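Local coordinates for insecticidal crystal protein Cry7Cal (Bacillus thuringiensis, PDB 5ZI1) that acts as an insecticidal delta-endotoxin against locusts, probably by binding a gut receptor and then damaging the cell membrane, at residues 22-27 / 151-156; 246-251 / 473-478; 522-527 / 536-541. One frame throughout, in Å; residues are numbered along the deposited sequence.

Contact 1 (22-27 / 151-156)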
ATOM      1  N   ARG A  22       7.148  -4.876  -5.531  1.00 50.97           N
ATOM      2  CA  ARG A  22       7.864  -3.979  -6.427  1.00 52.66           C
ATOM      3  C   ARG A  22       8.093  -4.637  -7.779  1.00 49.36           C
ATOM      4  O   ARG A  22       7.895  -4.018  -8.830  1.00 50.04           O
ATOM      5  CB  ARG A  22       9.196  -3.584  -5.781  1.00 51.32           C
ATOM      6  CG  ARG A  22      10.077  -2.699  -6.625  1.00 57.06           C
ATOM      7  CD  ARG A  22      11.510  -2.866  -6.177  1.00 57.95           C
ATOM      8  NE  ARG A  22      12.067  -4.081  -6.755  1.00 59.49           N
ATOM      9  CZ  ARG A  22      12.832  -4.940  -6.094  1.00 59.59           C
ATOM     10  NH1 ARG A  22      13.121  -4.728  -4.812  1.00 59.36           N
ATOM     11  NH2 ARG A  22      13.295  -6.017  -6.718  1.00 59.59           N
ATOM     12  N   THR A  23       8.527  -5.894  -7.767  1.00 46.18           N
ATOM     13  CA  THR A  23       8.724  -6.617  -9.017  1.00 52.10           C
ATOM     14  C   THR A  23       7.461  -6.640  -9.869  1.00 52.87           C
ATOM     15  O   THR A  23       7.512  -6.359 -11.069  1.00 55.37           O
ATOM     16  CB  THR A  23       9.205  -8.027  -8.709  1.00 51.56           C
ATOM     17  OG1 THR A  23      10.275  -7.943  -7.771  1.00 51.93           O
ATOM     18  CG2 THR A  23       9.664  -8.728  -9.970  1.00 56.72           C
ATOM     19  N   PHE A  24       6.317  -6.971  -9.273  1.00 49.16           N
ATOM     20  CA  PHE A  24       5.096  -7.036 -10.066  1.00 52.14           C
ATOM     21  C   PHE A  24       4.621  -5.653 -10.481  1.00 50.97           C
ATOM     22  O   PHE A  24       4.090  -5.486 -11.582  1.00 52.59           O
ATOM     23  CB  PHE A  24       4.008  -7.777  -9.297  1.00 48.68           C
ATOM     24  CG  PHE A  24       4.160  -9.259  -9.353  1.00 50.99           C
ATOM     25  CD1 PHE A  24       3.803  -9.952 -10.500  1.00 47.82           C
ATOM     26  CD2 PHE A  24       4.675  -9.964  -8.273  1.00 47.36           C
ATOM     27  CE1 PHE A  24       3.951 -11.324 -10.572  1.00 48.35           C
ATOM     28  CE2 PHE A  24       4.827 -11.339  -8.335  1.00 46.74           C
ATOM     29  CZ  PHE A  24       4.457 -12.022  -9.487  1.00 49.35           C
ATOM     30  N   MET A  25       4.801  -4.648  -9.621  1.00 51.33           N
ATOM     31  CA  MET A  25       4.474  -3.283 -10.029  1.00 52.62           C
ATOM     32  C   MET A  25       5.375  -2.821 -11.171  1.00 54.11           C
ATOM     33  O   MET A  25       4.926  -2.113 -12.084  1.00 55.58           O
ATOM     34  CB  MET A  25       4.596  -2.319  -8.844  1.00 50.89           C
ATOM     35  CG  MET A  25       3.706  -2.627  -7.669  1.00 51.22           C
ATOM     36  SD  MET A  25       3.585  -1.237  -6.512  1.00 50.94           S
ATOM     37  CE  MET A  25       2.923   0.058  -7.541  1.00 40.11           C
ATOM     38  N   GLY A  26       6.655  -3.200 -11.132  1.00 53.12           N
ATOM     39  CA  GLY A  26       7.565  -2.760 -12.168  1.00 55.34           C
ATOM     40  C   GLY A  26       7.228  -3.355 -13.515  1.00 55.76           C
ATOM     41  O   GLY A  26       7.453  -2.728 -14.550  1.00 63.09           O
ATOM     42  N   PHE A  27       6.680  -4.562 -13.524  1.00 54.68           N
ATOM     43  CA  PHE A  27       6.324  -5.255 -14.749  1.00 62.35           C
ATOM     44  C   PHE A  27       4.826  -5.143 -15.061  1.00 60.50           C
ATOM     45  O   PHE A  27       4.315  -5.885 -15.904  1.00 62.60           O
ATOM     46  CB  PHE A  27       6.767  -6.722 -14.637  1.00 56.23           C
ATOM     47  CG  PHE A  27       6.737  -7.492 -15.941  1.00 67.75           C
ATOM     48  CD1 PHE A  27       7.832  -7.492 -16.791  1.00 63.53           C
ATOM     49  CD2 PHE A  27       5.621  -8.254 -16.301  1.00 70.67           C
ATOM     50  CE1 PHE A  27       7.802  -8.218 -17.980  1.00 72.08           C
ATOM     51  CE2 PHE A  27       5.585  -8.970 -17.485  1.00 68.27           C
ATOM     52  CZ  PHE A  27       6.677  -8.955 -18.327  1.00 68.09           C
ATOM     53  N   HIS A 151      -1.421 -17.094  -9.684  1.00 44.58           N
ATOM     54  CA  HIS A 151      -2.449 -17.693 -10.532  1.00 43.96           C
ATOM     55  C   HIS A 151      -2.999 -16.668 -11.509  1.00 45.39           C
ATOM     56  O   HIS A 151      -3.065 -16.915 -12.717  1.00 42.21           O
ATOM     57  CB  HIS A 151      -3.572 -18.266  -9.656  1.00 41.68           C
ATOM     58  CG  HIS A 151      -4.580 -19.085 -10.408  1.00 51.04           C
ATOM     59  ND1 HIS A 151      -5.819 -19.397  -9.888  1.00 46.49           N
ATOM     60  CD2 HIS A 151      -4.528 -19.669 -11.630  1.00 41.60           C
ATOM     61  CE1 HIS A 151      -6.486 -20.132 -10.761  1.00 49.02           C
ATOM     62  NE2 HIS A 151      -5.721 -20.318 -11.821  1.00 48.42           N
ATOM     63  N   LEU A 152      -3.374 -15.493 -11.000  1.00 46.64           N
ATOM     64  CA  LEU A 152      -3.906 -14.440 -11.859  1.00 45.36           C
ATOM     65  C   LEU A 152      -2.904 -14.048 -12.934  1.00 48.98           C
ATOM     66  O   LEU A 152      -3.272 -13.846 -14.106  1.00 46.49           O
ATOM     67  CB  LEU A 152      -4.282 -13.224 -11.011  1.00 41.81           C
ATOM     68  CG  LEU A 152      -5.472 -13.533 -10.112  1.00 42.83           C
ATOM     69  CD1 LEU A 152      -5.803 -12.357  -9.230  1.00 45.60           C
ATOM     70  CD2 LEU A 152      -6.633 -13.900 -11.002  1.00 41.83           C
ATOM     71  N   PHE A 153      -1.628 -13.947 -12.548  1.00 46.47           N
ATOM     72  CA  PHE A 153      -0.582 -13.585 -13.488  1.00 45.52           C
ATOM     73  C   PHE A 153      -0.355 -14.682 -14.514  1.00 47.41           C
ATOM     74  O   PHE A 153      -0.158 -14.399 -15.704  1.00 48.58           O
ATOM     75  CB  PHE A 153       0.711 -13.292 -12.736  1.00 51.97           C
ATOM     76  CG  PHE A 153       1.903 -13.205 -13.624  1.00 53.02           C
ATOM     77  CD1 PHE A 153       2.002 -12.190 -14.564  1.00 56.66           C
ATOM     78  CD2 PHE A 153       2.910 -14.145 -13.545  1.00 53.81           C
ATOM     79  CE1 PHE A 153       3.095 -12.109 -15.401  1.00 60.11           C
ATOM     80  CE2 PHE A 153       4.010 -14.061 -14.381  1.00 59.14           C
ATOM     81  CZ  PHE A 153       4.099 -13.046 -15.309  1.00 56.53           C
ATOM     82  N   LEU A 154      -0.352 -15.940 -14.069  1.00 44.48           N
ATOM     83  CA  LEU A 154      -0.262 -17.047 -15.013  1.00 40.86           C
ATOM     84  C   LEU A 154      -1.407 -17.005 -16.028  1.00 48.00           C
ATOM     85  O   LEU A 154      -1.206 -17.306 -17.207  1.00 42.66           O
ATOM     86  CB  LEU A 154      -0.268 -18.373 -14.269  1.00 39.12           C
ATOM     87  CG  LEU A 154      -0.227 -19.578 -15.206  1.00 46.84           C
ATOM     88  CD1 LEU A 154       1.093 -19.603 -15.895  1.00 45.74           C
ATOM     89  CD2 LEU A 154      -0.521 -20.916 -14.510  1.00 48.29           C
ATOM     90  N   LEU A 155      -2.615 -16.642 -15.585  1.00 42.41           N
ATOM     91  CA  LEU A 155      -3.754 -16.658 -16.489  1.00 47.35           C
ATOM     92  C   LEU A 155      -3.593 -15.601 -17.570  1.00 50.85           C
ATOM     93  O   LEU A 155      -4.047 -15.802 -18.702  1.00 52.83           O
ATOM     94  CB  LEU A 155      -5.057 -16.462 -15.698  1.00 44.46           C
ATOM     95  CG  LEU A 155      -5.567 -17.727 -14.988  1.00 45.59           C
ATOM     96  CD1 LEU A 155      -6.532 -17.441 -13.837  1.00 37.07           C
ATOM     97  CD2 LEU A 155      -6.204 -18.645 -16.046  1.00 46.05           C
ATOM     98  N   LYS A 156      -2.908 -14.497 -17.249  1.00 47.56           N
ATOM     99  CA  LYS A 156      -2.606 -13.486 -18.257  1.00 48.14           C
ATOM    100  C   LYS A 156      -1.870 -14.092 -19.446  1.00 47.98           C
ATOM    101  O   LYS A 156      -2.078 -13.674 -20.590  1.00 49.75           O
ATOM    102  CB  LYS A 156      -1.777 -12.356 -17.635  1.00 48.68           C
ATOM    103  CG  LYS A 156      -1.350 -11.273 -18.622  1.00 50.27           C
ATOM    104  CD  LYS A 156      -0.622 -10.120 -17.922  1.00 53.36           C
ATOM    105  CE  LYS A 156      -0.002  -9.155 -18.926  1.00 54.15           C
ATOM    106  NZ  LYS A 156       0.334  -7.834 -18.330  1.00 51.80           N
TER
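Phe-24 and Phe-153 meet as a T-shaped aromatic pair inside the N-terminal helical bundle of the delta-endotoxin fold, joining helix 13-26 to the middle of helix 141-165. The ring centroids are 5.8 Å apart and the planes stand at 75°, with the edge of Phe-24 toward a face of Phe-153. The touching atom is CE1 of Phe-24, which lies 4.1 Å from CG of Phe-153, nearer the ring's rim than its centre. Edge-to-face geometry suits two buried phenylalanines, because the slightly positive C-H edge of one ring meets the pi cloud of the other. On Phe-153 a chi1 of 167° swings the ring out from its helix and across to helix 13-26. The CB of Phe-24 does not point at helix 141-165, but with CG anti to the carbonyl carbon (chi1 -80°) the end of its ring comes nearer that helix. A second aromatic pair lies close by, the Phe-27 ring stacking on His-30 in the connection leading to helix 33-47.

The remaining packing is apolar and looser. CE2 of Phe-27, the first residue to leave helical geometry after helix 13-26, stands about 4.5 Å from CE1 of Phe-153, near but not in close contact. Helix 33-47 covers the same site: Leu-39 touches both Phe-27 and Phe-153, Val-43 lies against Phe-24, and the Phe-40 ring meets that of Phe-153.

A hydrogen bond completes the surroundings. Three residues after Phe-153, Lys-156 suits its place by its length: with all four torsions extended, its NZ reaches the backbone O of His-30.

Contact 2 (246-251 / 473-478)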
ATOM      1  N   VAL A 246       1.441   2.205 -15.100  1.00 44.35           N
ATOM      2  CA  VAL A 246       2.201   2.740 -13.979  1.00 49.91           C
ATOM      3  C   VAL A 246       1.233   3.003 -12.834  1.00 46.48           C
ATOM      4  O   VAL A 246       0.283   3.787 -12.978  1.00 42.02           O
ATOM      5  CB  VAL A 246       2.969   4.013 -14.367  1.00 50.01           C
ATOM      6  CG1 VAL A 246       3.659   4.596 -13.136  1.00 46.60           C
ATOM      7  CG2 VAL A 246       3.979   3.690 -15.446  1.00 48.96           C
ATOM      8  N   THR A 247       1.487   2.374 -11.689  1.00 39.85           N
ATOM      9  CA  THR A 247       0.570   2.440 -10.565  1.00 42.35           C
ATOM     10  C   THR A 247       1.263   2.932  -9.301  1.00 48.09           C
ATOM     11  O   THR A 247       2.499   2.897  -9.173  1.00 50.55           O
ATOM     12  CB  THR A 247      -0.038   1.077 -10.326  1.00 47.59           C
ATOM     13  OG1 THR A 247       1.025   0.170 -10.020  1.00 46.55           O
ATOM     14  CG2 THR A 247      -0.722   0.603 -11.599  1.00 39.25           C
ATOM     15  N   GLU A 248       0.442   3.406  -8.357  1.00 49.39           N
ATOM     16  CA  GLU A 248       0.934   3.932  -7.090  1.00 51.06           C
ATOM     17  C   GLU A 248       0.097   3.382  -5.943  1.00 46.52           C
ATOM     18  O   GLU A 248      -1.120   3.240  -6.075  1.00 40.78           O
ATOM     19  CB  GLU A 248       0.885   5.466  -7.051  1.00 45.18           C
ATOM     20  CG  GLU A 248       1.310   6.163  -8.334  1.00 49.30           C
ATOM     21  CD  GLU A 248       1.466   7.680  -8.136  1.00 51.84           C
ATOM     22  OE1 GLU A 248       0.550   8.300  -7.530  1.00 46.98           O
ATOM     23  OE2 GLU A 248       2.512   8.241  -8.563  1.00 49.88           O
ATOM     24  N   LEU A 249       0.763   3.096  -4.817  1.00 40.75           N
ATOM     25  CA  LEU A 249       0.126   2.725  -3.557  1.00 38.86           C
ATOM     26  C   LEU A 249       0.117   3.947  -2.644  1.00 42.05           C
ATOM     27  O   LEU A 249       1.156   4.317  -2.091  1.00 49.40           O
ATOM     28  CB  LEU A 249       0.890   1.592  -2.877  1.00 42.38           C
ATOM     29  CG  LEU A 249       1.160   0.325  -3.665  1.00 45.67           C
ATOM     30  CD1 LEU A 249       2.233  -0.506  -2.963  1.00 39.73           C
ATOM     31  CD2 LEU A 249      -0.146  -0.471  -3.839  1.00 42.36           C
ATOM     32  N   THR A 250      -1.045   4.547  -2.444  1.00 41.15           N
ATOM     33  CA  THR A 250      -1.140   5.784  -1.681  1.00 39.61           C
ATOM     34  C   THR A 250      -1.422   5.570  -0.203  1.00 38.72           C
ATOM     35  O   THR A 250      -1.610   6.553   0.518  1.00 43.31           O
ATOM     36  CB  THR A 250      -2.243   6.659  -2.264  1.00 42.05           C
ATOM     37  OG1 THR A 250      -3.481   5.949  -2.182  1.00 40.71           O
ATOM     38  CG2 THR A 250      -1.947   7.003  -3.714  1.00 36.34           C
ATOM     39  N   ARG A 251      -1.515   4.329   0.255  1.00 39.37           N
ATOM     40  CA  ARG A 251      -1.900   4.077   1.636  1.00 45.90           C
ATOM     41  C   ARG A 251      -0.759   4.441   2.587  1.00 42.67           C
ATOM     42  O   ARG A 251       0.419   4.276   2.264  1.00 42.48           O
ATOM     43  CB  ARG A 251      -2.305   2.614   1.819  1.00 41.46           C
ATOM     44  CG  ARG A 251      -1.180   1.610   2.025  1.00 36.43           C
ATOM     45  CD  ARG A 251      -0.298   1.480   0.809  1.00 40.10           C
ATOM     46  NE  ARG A 251       0.794   0.511   0.957  1.00 43.14           N
ATOM     47  CZ  ARG A 251       1.944   0.734   1.599  1.00 42.29           C
ATOM     48  NH1 ARG A 251       2.177   1.896   2.207  1.00 35.97           N
ATOM     49  NH2 ARG A 251       2.858  -0.225   1.642  1.00 43.72           N
ATOM     50  N   ALA A 473      -7.246   9.101  -7.602  1.00 45.90           N
ATOM     51  CA  ALA A 473      -7.978  10.336  -7.368  1.00 46.71           C
ATOM     52  C   ALA A 473      -7.400  11.107  -6.188  1.00 45.24           C
ATOM     53  O   ALA A 473      -7.429  12.342  -6.179  1.00 47.42           O
ATOM     54  CB  ALA A 473      -9.465  10.022  -7.149  1.00 44.52           C
ATOM     55  N   VAL A 474      -6.865  10.405  -5.186  1.00 39.59           N
ATOM     56  CA  VAL A 474      -6.324  11.117  -4.037  1.00 49.63           C
ATOM     57  C   VAL A 474      -5.042  11.872  -4.364  1.00 44.53           C
ATOM     58  O   VAL A 474      -4.617  12.698  -3.558  1.00 47.16           O
ATOM     59  CB  VAL A 474      -6.115  10.171  -2.834  1.00 45.69           C
ATOM     60  CG1 VAL A 474      -7.452   9.647  -2.361  1.00 44.05           C
ATOM     61  CG2 VAL A 474      -5.199   9.027  -3.188  1.00 43.72           C
ATOM     62  N   LYS A 475      -4.438  11.653  -5.544  1.00 47.85           N
ATOM     63  CA  LYS A 475      -3.329  12.501  -5.989  1.00 45.25           C
ATOM     64  C   LYS A 475      -3.774  13.919  -6.347  1.00 47.70           C
ATOM     65  O   LYS A 475      -2.914  14.761  -6.633  1.00 47.46           O
ATOM     66  CB  LYS A 475      -2.601  11.878  -7.183  1.00 42.32           C
ATOM     67  CG  LYS A 475      -1.891  10.542  -6.894  1.00 41.00           C
ATOM     68  CD  LYS A 475      -0.790  10.702  -5.836  1.00 48.13           C
ATOM     69  CE  LYS A 475       0.365  11.598  -6.313  1.00 44.48           C
ATOM     70  NZ  LYS A 475       1.265  10.944  -7.331  1.00 42.34           N
ATOM     71  N   ALA A 476      -5.077  14.203  -6.328  1.00 51.86           N
ATOM     72  CA  ALA A 476      -5.591  15.565  -6.411  1.00 47.81           C
ATOM     73  C   ALA A 476      -4.981  16.447  -5.317  1.00 51.34           C
ATOM     74  O   ALA A 476      -4.304  15.972  -4.398  1.00 47.64           O
ATOM     75  CB  ALA A 476      -7.111  15.574  -6.268  1.00 41.24           C
ATOM     76  N   PHE A 477      -5.247  17.762  -5.418  1.00 52.58           N
ATOM     77  CA  PHE A 477      -4.860  18.709  -4.378  1.00 51.24           C
ATOM     78  C   PHE A 477      -6.029  19.493  -3.808  1.00 52.36           C
ATOM     79  O   PHE A 477      -5.835  20.243  -2.841  1.00 52.25           O
ATOM     80  CB  PHE A 477      -3.795  19.694  -4.892  1.00 50.91           C
ATOM     81  CG  PHE A 477      -4.322  20.728  -5.849  1.00 54.14           C
ATOM     82  CD1 PHE A 477      -4.834  21.932  -5.383  1.00 53.38           C
ATOM     83  CD2 PHE A 477      -4.292  20.499  -7.216  1.00 53.01           C
ATOM     84  CE1 PHE A 477      -5.321  22.875  -6.258  1.00 56.34           C
ATOM     85  CE2 PHE A 477      -4.776  21.439  -8.096  1.00 53.69           C
ATOM     86  CZ  PHE A 477      -5.293  22.629  -7.617  1.00 57.78           C
ATOM     87  N   GLU A 478      -7.227  19.342  -4.363  1.00 52.26           N
ATOM     88  CA  GLU A 478      -8.406  20.004  -3.827  1.00 56.25           C
ATOM     89  C   GLU A 478      -9.652  19.230  -4.246  1.00 55.07           C
ATOM     90  O   GLU A 478      -9.699  18.639  -5.330  1.00 51.63           O
ATOM     91  CB  GLU A 478      -8.486  21.454  -4.303  1.00 57.41           C
ATOM     92  CG  GLU A 478      -9.649  22.253  -3.727  1.00 62.48           C
ATOM     93  CD  GLU A 478      -9.568  23.730  -4.105  1.00 73.10           C
ATOM     94  OE1 GLU A 478      -8.456  24.304  -4.037  1.00 77.09           O
ATOM     95  OE2 GLU A 478     -10.612  24.314  -4.480  1.00 77.98           O
TER
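Lys-475 curls around one carboxylate oxygen of Glu-248. Its CB points toward the 246-251 segment, and the chain then bends at every following torsion, chi2 to chi4 each near -60° to -75°, folding the aliphatic part over OE1. CG comes first, 3.4 Å from OE1 of Glu-248. CD is nearer, 3.2 Å from the same OE1, and also passes the Thr-250 methyl, CG2, at 4.4 Å. CE stays alongside the oxygen, and NZ finally closes a salt bridge at 2.7 Å from OE1 of Glu-248, which receives it on its syn lone pair; a weak second bond runs from NZ to OE2. Lysine suits this place because a flexible chain can deliver a charge into a buried spot, where NZ also gives hydrogen bonds to Arg-458 O and Asn-461 OD1. The carboxylate has a further partner, OE2 accepting a hydrogen bond from Arg-458 N.

The bridge links two loops from different parts of the three-domain toxin: 246-251 follows a short strand leading into the middle domain, whereas 473-475 forms a 3-10 turn in the C-terminal beta-sandwich part. Ala-476 N bonds to Ala-473 O within that turn. Beside it the beta-branched pair Thr-250 and Val-474 cross obliquely, meeting through compact branched ends. Val-474 CG2 meets Thr-250 OG1 at 3.7 Å and Thr-250 CG2 at 3.9 Å, while Pro-472 and Pro-495 also touch Thr-250.

Contact 3 (522-527 / 536-541)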
ATOM      1  N   ILE A 522      -4.785  12.163 -25.304  1.00 68.60           N
ATOM      2  CA  ILE A 522      -5.185  11.271 -24.221  1.00 65.34           C
ATOM      3  C   ILE A 522      -6.604  10.733 -24.423  1.00 64.96           C
ATOM      4  O   ILE A 522      -7.442  11.323 -25.106  1.00 67.42           O
ATOM      5  CB  ILE A 522      -5.098  11.969 -22.848  1.00 63.56           C
ATOM      6  CG1 ILE A 522      -5.937  13.273 -22.882  1.00 61.97           C
ATOM      7  CG2 ILE A 522      -3.609  12.171 -22.421  1.00 65.51           C
ATOM      8  CD1 ILE A 522      -6.106  13.967 -21.524  1.00 59.89           C
ATOM      9  N   LYS A 523      -6.851   9.590 -23.789  1.00 60.21           N
ATOM     10  CA  LYS A 523      -8.174   9.173 -23.353  1.00 56.31           C
ATOM     11  C   LYS A 523      -8.088   9.102 -21.833  1.00 57.93           C
ATOM     12  O   LYS A 523      -7.053   8.684 -21.299  1.00 53.70           O
ATOM     13  CB  LYS A 523      -8.527   7.811 -23.945  1.00 54.59           C
ATOM     14  CG  LYS A 523      -9.274   7.878 -25.239  1.00 66.08           C
ATOM     15  CD  LYS A 523     -10.020   6.591 -25.505  1.00 66.59           C
ATOM     16  CE  LYS A 523      -9.031   5.518 -25.920  1.00 67.84           C
ATOM     17  NZ  LYS A 523      -9.780   4.334 -26.412  1.00 74.24           N
ATOM     18  N   VAL A 524      -9.143   9.522 -21.142  1.00 52.12           N
ATOM     19  CA  VAL A 524      -9.225   9.404 -19.691  1.00 49.11           C
ATOM     20  C   VAL A 524     -10.217   8.299 -19.351  1.00 52.73           C
ATOM     21  O   VAL A 524     -11.408   8.397 -19.666  1.00 54.17           O
ATOM     22  CB  VAL A 524      -9.632  10.736 -19.044  1.00 48.45           C
ATOM     23  CG1 VAL A 524      -9.933  10.569 -17.557  1.00 47.36           C
ATOM     24  CG2 VAL A 524      -8.535  11.762 -19.226  1.00 50.46           C
ATOM     25  N   ARG A 525      -9.729   7.252 -18.696  1.00 53.10           N
ATOM     26  CA  ARG A 525     -10.556   6.156 -18.222  1.00 45.52           C
ATOM     27  C   ARG A 525     -10.604   6.214 -16.702  1.00 47.48           C
ATOM     28  O   ARG A 525      -9.570   6.093 -16.037  1.00 51.99           O
ATOM     29  CB  ARG A 525     -10.002   4.818 -18.697  1.00 50.77           C
ATOM     30  CG  ARG A 525     -10.881   3.621 -18.382  1.00 48.57           C
ATOM     31  CD  ARG A 525     -10.364   2.404 -19.113  1.00 45.63           C
ATOM     32  NE  ARG A 525      -9.084   1.964 -18.591  1.00 48.07           N
ATOM     33  CZ  ARG A 525      -8.324   1.021 -19.144  1.00 50.66           C
ATOM     34  NH1 ARG A 525      -8.704   0.420 -20.254  1.00 45.07           N
ATOM     35  NH2 ARG A 525      -7.174   0.670 -18.584  1.00 45.98           N
ATOM     36  N   VAL A 526     -11.791   6.424 -16.166  1.00 46.32           N
ATOM     37  CA  VAL A 526     -12.016   6.421 -14.731  1.00 46.64           C
ATOM     38  C   VAL A 526     -12.432   5.023 -14.285  1.00 50.85           C
ATOM     39  O   VAL A 526     -13.265   4.370 -14.926  1.00 53.80           O
ATOM     40  CB  VAL A 526     -13.082   7.454 -14.355  1.00 47.45           C
ATOM     41  CG1 VAL A 526     -13.401   7.356 -12.885  1.00 47.90           C
ATOM     42  CG2 VAL A 526     -12.608   8.849 -14.738  1.00 48.31           C
ATOM     43  N   ARG A 527     -11.822   4.541 -13.208  1.00 50.51           N
ATOM     44  CA  ARG A 527     -12.245   3.319 -12.544  1.00 47.21           C
ATOM     45  C   ARG A 527     -13.142   3.746 -11.389  1.00 52.11           C
ATOM     46  O   ARG A 527     -12.664   4.361 -10.424  1.00 47.75           O
ATOM     47  CB  ARG A 527     -11.038   2.518 -12.071  1.00 51.45           C
ATOM     48  CG  ARG A 527     -11.373   1.298 -11.238  1.00 53.39           C
ATOM     49  CD  ARG A 527     -10.165   0.407 -11.082  1.00 52.22           C
ATOM     50  NE  ARG A 527     -10.565  -0.964 -10.769  1.00 52.09           N
ATOM     51  CZ  ARG A 527     -10.790  -1.422  -9.539  1.00 55.48           C
ATOM     52  NH1 ARG A 527     -10.673  -0.616  -8.490  1.00 50.18           N
ATOM     53  NH2 ARG A 527     -11.156  -2.692  -9.363  1.00 56.79           N
ATOM     54  N   MET A 536     -20.437  12.199 -16.366  1.00 51.97           N
ATOM     55  CA  MET A 536     -19.141  12.626 -15.863  1.00 54.92           C
ATOM     56  C   MET A 536     -18.421  13.440 -16.936  1.00 55.34           C
ATOM     57  O   MET A 536     -18.731  13.347 -18.125  1.00 56.58           O
ATOM     58  CB  MET A 536     -18.301  11.400 -15.443  1.00 51.89           C
ATOM     59  CG  MET A 536     -17.124  11.691 -14.512  1.00 55.25           C
ATOM     60  SD  MET A 536     -16.193  10.196 -14.046  1.00 56.54           S
ATOM     61  CE  MET A 536     -17.425   9.333 -13.053  1.00 53.26           C
ATOM     62  N   SER A 537     -17.439  14.234 -16.511  1.00 54.03           N
ATOM     63  CA  SER A 537     -16.687  15.069 -17.435  1.00 53.78           C
ATOM     64  C   SER A 537     -15.295  15.333 -16.872  1.00 59.32           C
ATOM     65  O   SER A 537     -15.097  15.367 -15.651  1.00 53.81           O
ATOM     66  CB  SER A 537     -17.398  16.397 -17.698  1.00 54.84           C
ATOM     67  OG  SER A 537     -16.592  17.248 -18.492  1.00 58.13           O
ATOM     68  N   PHE A 538     -14.333  15.544 -17.773  1.00 55.16           N
ATOM     69  CA  PHE A 538     -12.951  15.732 -17.363  1.00 57.23           C
ATOM     70  C   PHE A 538     -12.297  16.792 -18.242  1.00 60.91           C
ATOM     71  O   PHE A 538     -12.621  16.922 -19.427  1.00 59.35           O
ATOM     72  CB  PHE A 538     -12.173  14.409 -17.419  1.00 56.19           C
ATOM     73  CG  PHE A 538     -10.908  14.421 -16.613  1.00 56.40           C
ATOM     74  CD1 PHE A 538     -10.927  14.105 -15.263  1.00 57.88           C
ATOM     75  CD2 PHE A 538      -9.701  14.757 -17.199  1.00 54.40           C
ATOM     76  CE1 PHE A 538      -9.765  14.123 -14.513  1.00 55.64           C
ATOM     77  CE2 PHE A 538      -8.537  14.776 -16.457  1.00 55.95           C
ATOM     78  CZ  PHE A 538      -8.569  14.459 -15.114  1.00 55.31           C
ATOM     79  N   SER A 539     -11.389  17.566 -17.642  1.00 56.19           N
ATOM     80  CA  SER A 539     -10.729  18.643 -18.367  1.00 54.74           C
ATOM     81  C   SER A 539     -10.080  18.108 -19.630  1.00 57.98           C
ATOM     82  O   SER A 539      -9.630  16.962 -19.682  1.00 60.05           O
ATOM     83  CB  SER A 539      -9.661  19.312 -17.501  1.00 53.78           C
ATOM     84  OG  SER A 539     -10.253  20.064 -16.458  1.00 56.40           O
ATOM     85  N   GLY A 540     -10.035  18.949 -20.656  1.00 62.24           N
ATOM     86  CA  GLY A 540      -9.358  18.593 -21.882  1.00 61.00           C
ATOM     87  C   GLY A 540     -10.119  17.650 -22.780  1.00 58.46           C
ATOM     88  O   GLY A 540      -9.633  17.329 -23.873  1.00 61.53           O
ATOM     89  N   ILE A 541     -11.279  17.172 -22.353  1.00 55.27           N
ATOM     90  CA  ILE A 541     -12.091  16.268 -23.150  1.00 54.70           C
ATOM     91  C   ILE A 541     -13.426  16.937 -23.402  1.00 55.96           C
ATOM     92  O   ILE A 541     -14.096  17.380 -22.460  1.00 54.95           O
ATOM     93  CB  ILE A 541     -12.268  14.906 -22.470  1.00 57.67           C
ATOM     94  CG1 ILE A 541     -10.920  14.200 -22.471  1.00 51.50           C
ATOM     95  CG2 ILE A 541     -13.318  14.081 -23.221  1.00 59.08           C
ATOM     96  CD1 ILE A 541     -10.850  13.070 -21.566  1.00 56.26           C
TER
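Val-524 sets its two methyls against Phe-538 and Ile-541 in the interior of the C-terminal beta sandwich. Strands 521-530 and 534-538 follow one another in sequence but belong to different sheets, so they meet face to face through side chains, as in a beta arch.

The Val-524 rotamer decides which methyl goes where. With CG1 opposite the backbone N (chi1 171°), that methyl sits over a face of the Phe-538 ring, 4.2 Å from its centroid and 16° off the normal, a CH-pi contact. CG2, opposite the carbonyl carbon, reaches the ring atom CD2 of Phe-538 at 3.8 Å. It also touches the end of Ile-541, whose CD1 is 3.5 Å away, the tightest approach here. Valine suits the strand because its short branch puts CG1 over the ring while CG2 meets both the ring and Ile-541; phenylalanine supplies the broad surface.

A residue pair further along repeats the theme with sulfur. The extended chi1 and chi2 of Met-536 carry SD to Val-526 CG2 at 3.9 Å, and chi3 (-67°) only turns CE. Leu-578 of strand 575-580 packs on both Val-526 and Met-536. The alternating arginines of the strand turn to other partners: Arg-525 pairs with Glu-596 and Arg-527 with Asp-593.

Ile-541 is brought into place by a type II turn beginning at Phe-538. Gly-540 takes the positive phi of that turn, and Ile-541 N bonds back to Phe-538 O at 3.2 Å.

In the fold
The three contacts sample successive parts of the toxin: contact 1 lies in the N-terminal helical bundle, contact 2 joins the middle domain to the C-terminal sandwich, and contact 3 lies inside that sandwich. Contacts 1 and 2, with centres about 21 Å apart, touch through Met-25, whose SD packs 3.9 Å from Leu-249 CD1; its CE also approaches Thr-247 OG1, so closely that the exact placing is doubtful. Contacts 2 and 3 have centres about 16 Å apart and nearest atoms about 7 Å apart; Asp-593 connects them, pairing with Arg-527 and bonding through its backbone to Ala-473. Contacts 1 and 3 are more remote, their nearest atoms about 11 Å apart.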